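Long-range contacts in phosphatase (Mycoplasma pneumoniae M129, PDB 1T71), which is a putative phosphatase that binds two Fe(III) ions and probably hydrolyses 2',3'-cyclic nucleotides as a phosphodiesterase: residues F7-D12 / F180-H185; V38-E43 / N65-G70. All coordinates share one frame; numbering follows the deposited sequence.

Contact 1 of 2, residues F7-D12 / F180-H185; sequences FIFLGD and FGTHTH. With FE (Fe (III) ion), chain B; FE (Fe (III) ion), chain C.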
loop_
_atom_site.group_PDB
_atom_site.type_symbol
_atom_site.label_atom_id
_atom_site.label_comp_id
_atom_site.label_asym_id
_atom_site.label_seq_id
_atom_site.Cartn_x
_atom_site.Cartn_y
_atom_site.Cartn_z
ATOM N N PHE A 7 -5.331 -12.108 -7.545
ATOM C CA PHE A 7 -4.650 -10.828 -7.362
ATOM C C PHE A 7 -3.369 -10.923 -6.555
ATOM O O PHE A 7 -3.141 -11.888 -5.826
ATOM C CB PHE A 7 -5.528 -9.819 -6.613
ATOM C CG PHE A 7 -6.876 -9.581 -7.215
ATOM C CD1 PHE A 7 -7.899 -10.510 -7.054
ATOM C CD2 PHE A 7 -7.151 -8.382 -7.866
ATOM C CE1 PHE A 7 -9.184 -10.245 -7.521
ATOM C CE2 PHE A 7 -8.429 -8.105 -8.338
ATOM C CZ PHE A 7 -9.453 -9.040 -8.165
ATOM N N ILE A 8 -2.557 -9.878 -6.675
ATOM C CA ILE A 8 -1.317 -9.737 -5.921
ATOM C C ILE A 8 -1.286 -8.279 -5.476
ATOM O O ILE A 8 -1.334 -7.374 -6.311
ATOM C CB ILE A 8 -0.059 -10.012 -6.778
ATOM C CG1 ILE A 8 0.160 -11.518 -6.925
ATOM C CG2 ILE A 8 1.168 -9.365 -6.120
ATOM C CD1 ILE A 8 1.388 -11.879 -7.765
ATOM N N PHE A 9 -1.235 -8.052 -4.165
ATOM C CA PHE A 9 -1.189 -6.696 -3.624
ATOM C C PHE A 9 0.130 -6.502 -2.873
ATOM O O PHE A 9 0.426 -7.237 -1.931
ATOM C CB PHE A 9 -2.375 -6.456 -2.679
ATOM C CG PHE A 9 -2.451 -5.050 -2.154
ATOM C CD1 PHE A 9 -1.550 -4.598 -1.198
ATOM C CD2 PHE A 9 -3.387 -4.156 -2.666
ATOM C CE1 PHE A 9 -1.573 -3.268 -0.759
ATOM C CE2 PHE A 9 -3.419 -2.830 -2.238
ATOM C CZ PHE A 9 -2.509 -2.384 -1.284
ATOM N N LEU A 10 0.920 -5.516 -3.293
ATOM C CA LEU A 10 2.211 -5.243 -2.660
ATOM C C LEU A 10 2.158 -3.969 -1.820
ATOM O O LEU A 10 1.531 -2.981 -2.216
ATOM C CB LEU A 10 3.308 -5.112 -3.724
ATOM C CG LEU A 10 3.469 -6.275 -4.714
ATOM C CD1 LEU A 10 4.764 -6.102 -5.499
ATOM C CD2 LEU A 10 3.490 -7.595 -3.975
ATOM N N GLY A 11 2.828 -4.001 -0.671
ATOM C CA GLY A 11 2.842 -2.858 0.230
ATOM C C GLY A 11 3.737 -1.710 -0.207
ATOM O O GLY A 11 4.488 -1.824 -1.174
ATOM N N ASP A 12 3.651 -0.605 0.530
ATOM C CA ASP A 12 4.402 0.620 0.267
ATOM C C ASP A 12 5.730 0.454 -0.450
ATOM O O ASP A 12 6.681 -0.094 0.112
ATOM C CB ASP A 12 4.656 1.376 1.581
ATOM C CG ASP A 12 3.375 1.766 2.291
ATOM O OD1 ASP A 12 2.478 0.896 2.424
ATOM O OD2 ASP A 12 3.270 2.934 2.726
ATOM N N PHE A 180 -7.087 -4.244 3.400
ATOM C CA PHE A 180 -5.643 -4.358 3.606
ATOM C C PHE A 180 -5.077 -3.086 4.217
ATOM O O PHE A 180 -5.216 -2.000 3.646
ATOM C CB PHE A 180 -4.907 -4.630 2.287
ATOM C CG PHE A 180 -5.228 -5.959 1.651
ATOM C CD1 PHE A 180 -5.602 -7.056 2.425
ATOM C CD2 PHE A 180 -5.095 -6.128 0.273
ATOM C CE1 PHE A 180 -5.836 -8.301 1.837
ATOM C CE2 PHE A 180 -5.326 -7.371 -0.325
ATOM C CZ PHE A 180 -5.696 -8.457 0.458
ATOM N N GLY A 181 -4.449 -3.214 5.381
ATOM C CA GLY A 181 -3.854 -2.056 6.021
ATOM C C GLY A 181 -2.440 -1.806 5.506
ATOM O O GLY A 181 -1.727 -2.743 5.142
ATOM N N THR A 182 -2.044 -0.539 5.456
ATOM C CA THR A 182 -0.709 -0.136 5.009
ATOM C C THR A 182 -0.278 1.069 5.843
ATOM O O THR A 182 -1.075 1.586 6.630
ATOM C CB THR A 182 -0.693 0.274 3.507
ATOM O OG1 THR A 182 -1.722 1.244 3.253
ATOM C CG2 THR A 182 -0.912 -0.941 2.615
ATOM N N HIS A 183 0.983 1.483 5.683
ATOM C CA HIS A 183 1.566 2.648 6.369
ATOM C C HIS A 183 2.606 2.379 7.460
ATOM O O HIS A 183 3.497 3.203 7.650
ATOM C CB HIS A 183 0.466 3.570 6.936
ATOM C CG HIS A 183 0.986 4.762 7.685
ATOM N ND1 HIS A 183 1.605 5.827 7.064
ATOM C CD2 HIS A 183 0.983 5.053 9.009
ATOM C CE1 HIS A 183 1.964 6.721 7.970
ATOM N NE2 HIS A 183 1.600 6.274 9.159
ATOM N N THR A 184 2.528 1.247 8.167
ATOM C CA THR A 184 3.563 1.036 9.217
ATOM C C THR A 184 4.874 0.413 8.712
ATOM O O THR A 184 5.857 0.357 9.453
ATOM C CB THR A 184 2.988 0.173 10.390
ATOM O OG1 THR A 184 2.708 -1.156 9.934
ATOM C CG2 THR A 184 1.700 0.805 10.932
ATOM N N HIS A 185 4.893 -0.050 7.465
ATOM C CA HIS A 185 6.105 -0.630 6.868
ATOM C C HIS A 185 6.607 -1.932 7.492
ATOM O O HIS A 185 7.774 -2.296 7.320
ATOM C CB HIS A 185 7.254 0.379 6.914
ATOM C CG HIS A 185 7.082 1.550 5.999
ATOM N ND1 HIS A 185 5.887 1.848 5.379
ATOM C CD2 HIS A 185 7.954 2.513 5.613
ATOM C CE1 HIS A 185 6.034 2.938 4.651
ATOM N NE2 HIS A 185 7.277 3.363 4.776
HETATM FE FE FE B . 4.577 4.465 3.627
HETATM FE FE FE C . 2.416 6.285 5.064
HETATM O O HOH W 1 2.930 -0.500 5.248
#
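Strand 7-10 and strand 180-182 run in roughly the same direction but belong to different sheets packed face to face, and no hydrogen bond joins the two segments directly. Their backbones converge toward the metal site: CA of F9 and CA of F180 are 8.8 Å apart, whereas the loops beyond the strands bring CA of D12 and CA of H185 to 6.9 Å. Aromatic side chains fill the wider end. With CG anti to its backbone N (chi1 -176°), F9 reaches across to meet F180 tip to tip. F180 turns its edge to the F9 face in a T-shaped stack, with ring centroids 5.4 Å apart and planes at 62°. Its CD2 comes over the rim of that face, 3.7 Å from F9 CG. Next along, T182 points CG2 toward F9 CE1 and D12 OD1, while its OG1 is turned to D156, so one threonine serves both apolar and polar surroundings. The single carboxylate of D12 divides its work: OD2 binds FE of chain B at 2.2 Å and accepts from H158, while OD1 faces T182 CB and a bound water. That water links the loops, accepting from H183 N at 2.8 Å and from H185 N at 3.0 Å. H185, a ligand of the same iron, brings its CE1 edge to OD2, the ring turned 65° from the carboxylate; as modelled, CE1 rather than a nitrogen lies nearest the metal, so the ring rotation is probably imprecise. H183 binds FE of chain C through ND1 at 2.2 Å. Such strand-end ligands are characteristic of the calcineurin-like metallophosphoesterase fold. Strand 6-10 lies between strand 37-41 and strand 241-249, whose F248 stacks on F7 and meets F180 edge-to-face; strand 152-158 lies alongside strand 178-182.

Contact 2 of 2, residues V38-E43 / N65-G70; sequences VIVNAE and NYITMG. With FE (Fe (III) ion), chain B; FE (Fe (III) ion), chain C.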
loop_
_atom_site.group_PDB
_atom_site.type_symbol
_atom_site.label_atom_id
_atom_site.label_comp_id
_atom_site.label_asym_id
_atom_site.label_seq_id
_atom_site.Cartn_x
_atom_site.Cartn_y
_atom_site.Cartn_z
ATOM N N VAL A 38 -2.092 -6.965 -10.665
ATOM C CA VAL A 38 -1.115 -6.555 -9.665
ATOM C C VAL A 38 -1.431 -5.133 -9.201
ATOM O O VAL A 38 -1.532 -4.208 -10.009
ATOM C CB VAL A 38 0.330 -6.587 -10.235
ATOM C CG1 VAL A 38 1.324 -6.063 -9.193
ATOM C CG2 VAL A 38 0.694 -8.001 -10.649
ATOM N N ILE A 39 -1.598 -4.971 -7.894
ATOM C CA ILE A 39 -1.907 -3.678 -7.300
ATOM C C ILE A 39 -0.820 -3.365 -6.275
ATOM O O ILE A 39 -0.365 -4.261 -5.554
ATOM C CB ILE A 39 -3.270 -3.721 -6.574
ATOM C CG1 ILE A 39 -4.328 -4.339 -7.493
ATOM C CG2 ILE A 39 -3.687 -2.315 -6.143
ATOM C CD1 ILE A 39 -5.661 -4.577 -6.822
ATOM N N VAL A 40 -0.385 -2.112 -6.216
ATOM C CA VAL A 40 0.635 -1.746 -5.244
ATOM C C VAL A 40 0.413 -0.354 -4.690
ATOM O O VAL A 40 -0.152 0.509 -5.354
ATOM C CB VAL A 40 2.067 -1.802 -5.844
ATOM C CG1 VAL A 40 2.228 -3.063 -6.688
ATOM C CG2 VAL A 40 2.356 -0.549 -6.671
ATOM N N ASN A 41 0.828 -0.156 -3.445
ATOM C CA ASN A 41 0.742 1.153 -2.816
ATOM C C ASN A 41 2.135 1.702 -3.125
ATOM O O ASN A 41 3.137 1.076 -2.778
ATOM C CB ASN A 41 0.538 1.018 -1.305
ATOM C CG ASN A 41 0.467 2.359 -0.609
ATOM O OD1 ASN A 41 1.376 3.178 -0.733
ATOM N ND2 ASN A 41 -0.618 2.594 0.128
ATOM N N ALA A 42 2.201 2.854 -3.787
ATOM C CA ALA A 42 3.482 3.445 -4.178
ATOM C C ALA A 42 3.773 4.792 -3.532
ATOM O O ALA A 42 4.561 5.582 -4.054
ATOM C CB ALA A 42 3.527 3.587 -5.703
ATOM N N GLU A 43 3.169 5.038 -2.376
ATOM C CA GLU A 43 3.333 6.316 -1.692
ATOM C C GLU A 43 4.745 6.754 -1.295
ATOM O O GLU A 43 4.949 7.930 -0.996
ATOM C CB GLU A 43 2.438 6.364 -0.451
ATOM C CG GLU A 43 3.047 5.721 0.774
ATOM C CD GLU A 43 2.803 6.540 2.021
ATOM O OE1 GLU A 43 3.385 6.196 3.063
ATOM O OE2 GLU A 43 2.035 7.529 1.958
ATOM N N ASN A 65 -0.410 -3.031 -12.365
ATOM C CA ASN A 65 -1.638 -2.653 -13.060
ATOM C C ASN A 65 -2.367 -1.484 -12.423
ATOM O O ASN A 65 -2.882 -0.612 -13.124
ATOM C CB ASN A 65 -2.600 -3.837 -13.136
ATOM C CG ASN A 65 -2.039 -4.983 -13.930
ATOM O OD1 ASN A 65 -1.681 -4.821 -15.096
ATOM N ND2 ASN A 65 -1.956 -6.150 -13.310
ATOM N N TYR A 66 -2.427 -1.469 -11.094
ATOM C CA TYR A 66 -3.111 -0.396 -10.383
ATOM C C TYR A 66 -2.295 0.095 -9.189
ATOM O O TYR A 66 -1.493 -0.647 -8.621
ATOM C CB TYR A 66 -4.489 -0.881 -9.938
ATOM C CG TYR A 66 -5.428 -1.127 -11.101
ATOM C CD1 TYR A 66 -6.090 -0.068 -11.717
ATOM C CD2 TYR A 66 -5.616 -2.411 -11.616
ATOM C CE1 TYR A 66 -6.918 -0.274 -12.820
ATOM C CE2 TYR A 66 -6.441 -2.631 -12.726
ATOM C CZ TYR A 66 -7.087 -1.554 -13.320
ATOM O OH TYR A 66 -7.897 -1.742 -14.418
ATOM N N ILE A 67 -2.509 1.347 -8.806
ATOM C CA ILE A 67 -1.758 1.940 -7.711
ATOM C C ILE A 67 -2.619 2.654 -6.669
ATOM O O ILE A 67 -3.555 3.381 -7.016
ATOM C CB ILE A 67 -0.739 2.956 -8.274
ATOM C CG1 ILE A 67 0.382 2.220 -9.008
ATOM C CG2 ILE A 67 -0.175 3.811 -7.166
ATOM C CD1 ILE A 67 1.422 3.149 -9.614
ATOM N N THR A 68 -2.299 2.436 -5.395
ATOM C CA THR A 68 -2.996 3.106 -4.294
ATOM C C THR A 68 -1.921 3.944 -3.593
ATOM O O THR A 68 -0.729 3.664 -3.760
ATOM C CB THR A 68 -3.630 2.092 -3.296
ATOM O OG1 THR A 68 -2.629 1.202 -2.791
ATOM C CG2 THR A 68 -4.715 1.282 -3.989
ATOM N N MET A 69 -2.317 4.957 -2.822
ATOM C CA MET A 69 -1.334 5.815 -2.161
ATOM C C MET A 69 -1.528 5.995 -0.656
ATOM O O MET A 69 -2.015 5.093 0.026
ATOM C CB MET A 69 -1.304 7.182 -2.860
ATOM C CG MET A 69 -0.895 7.133 -4.332
ATOM S SD MET A 69 0.888 6.912 -4.599
ATOM C CE MET A 69 0.979 5.308 -4.743
ATOM N N GLY A 70 -1.135 7.157 -0.137
ATOM C CA GLY A 70 -1.253 7.396 1.294
ATOM C C GLY A 70 -1.046 8.829 1.742
ATOM O O GLY A 70 -1.561 9.768 1.128
HETATM FE FE FE B . 4.577 4.465 3.627
HETATM FE FE FE C . 2.416 6.285 5.064
#
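E43 bridges the two irons of the active site from the end of a parallel strand pair, its OE1 lying 2.2 Å from FE of chain B and 2.2 Å from FE of chain C. Its other oxygen, OE2, accepts from the backbone N of H72, probably the proton donor, and lies against G70, whose lack of a side chain leaves room there. Strands 38-41 and 66-68 form a beta-alpha-beta unit with helix 53-62 and meet at 25°. Backbone bonds alternate along the ladder: V38 O receives both N65 N and Y66 N, V40 N donates to Y66 O, and T68 N reaches V40 O at 2.9 Å from above the carbonyl plane. Beyond it, A42 N donates to T68 O at 3.0 Å, nearly along the C=O axis. V40 and I67 lie side by side on the face toward the helix, CG2 to CG1 at 4.1 Å. N41 makes an Asx turn, OD1 accepting from E43 N at 3.1 Å, which fixes the amide so that ND2 can bond D156 and, weakly, M69 O. M69, bent at chi2 and chi3, folds CE back to 2.9 Å from A42 N, inside normal van der Waals contact, so the methyl is strained or imprecisely placed.

In the fold
Contact 2 is nested in the chain inside the loop closed by contact 1, and their centres lie about 8 Å apart. They join through neighbouring strands of one sheet: L10 N and I39 O are 2.9 Å apart, as are I8 O and I39 N, both probable hydrogen bonds. Residues 180-185 approach from the other sheet, where D156 ties the contacts together, OD2 bonding T182 and OD1 bonding N41 and T68. At the strand ends the two contacts supply complementary ligands to the di-iron centre: D12 and H185 of contact 1 serve one iron, H183 the other, and E43 of contact 2 both. N44, N71 and H158 complete the set of protein ligands.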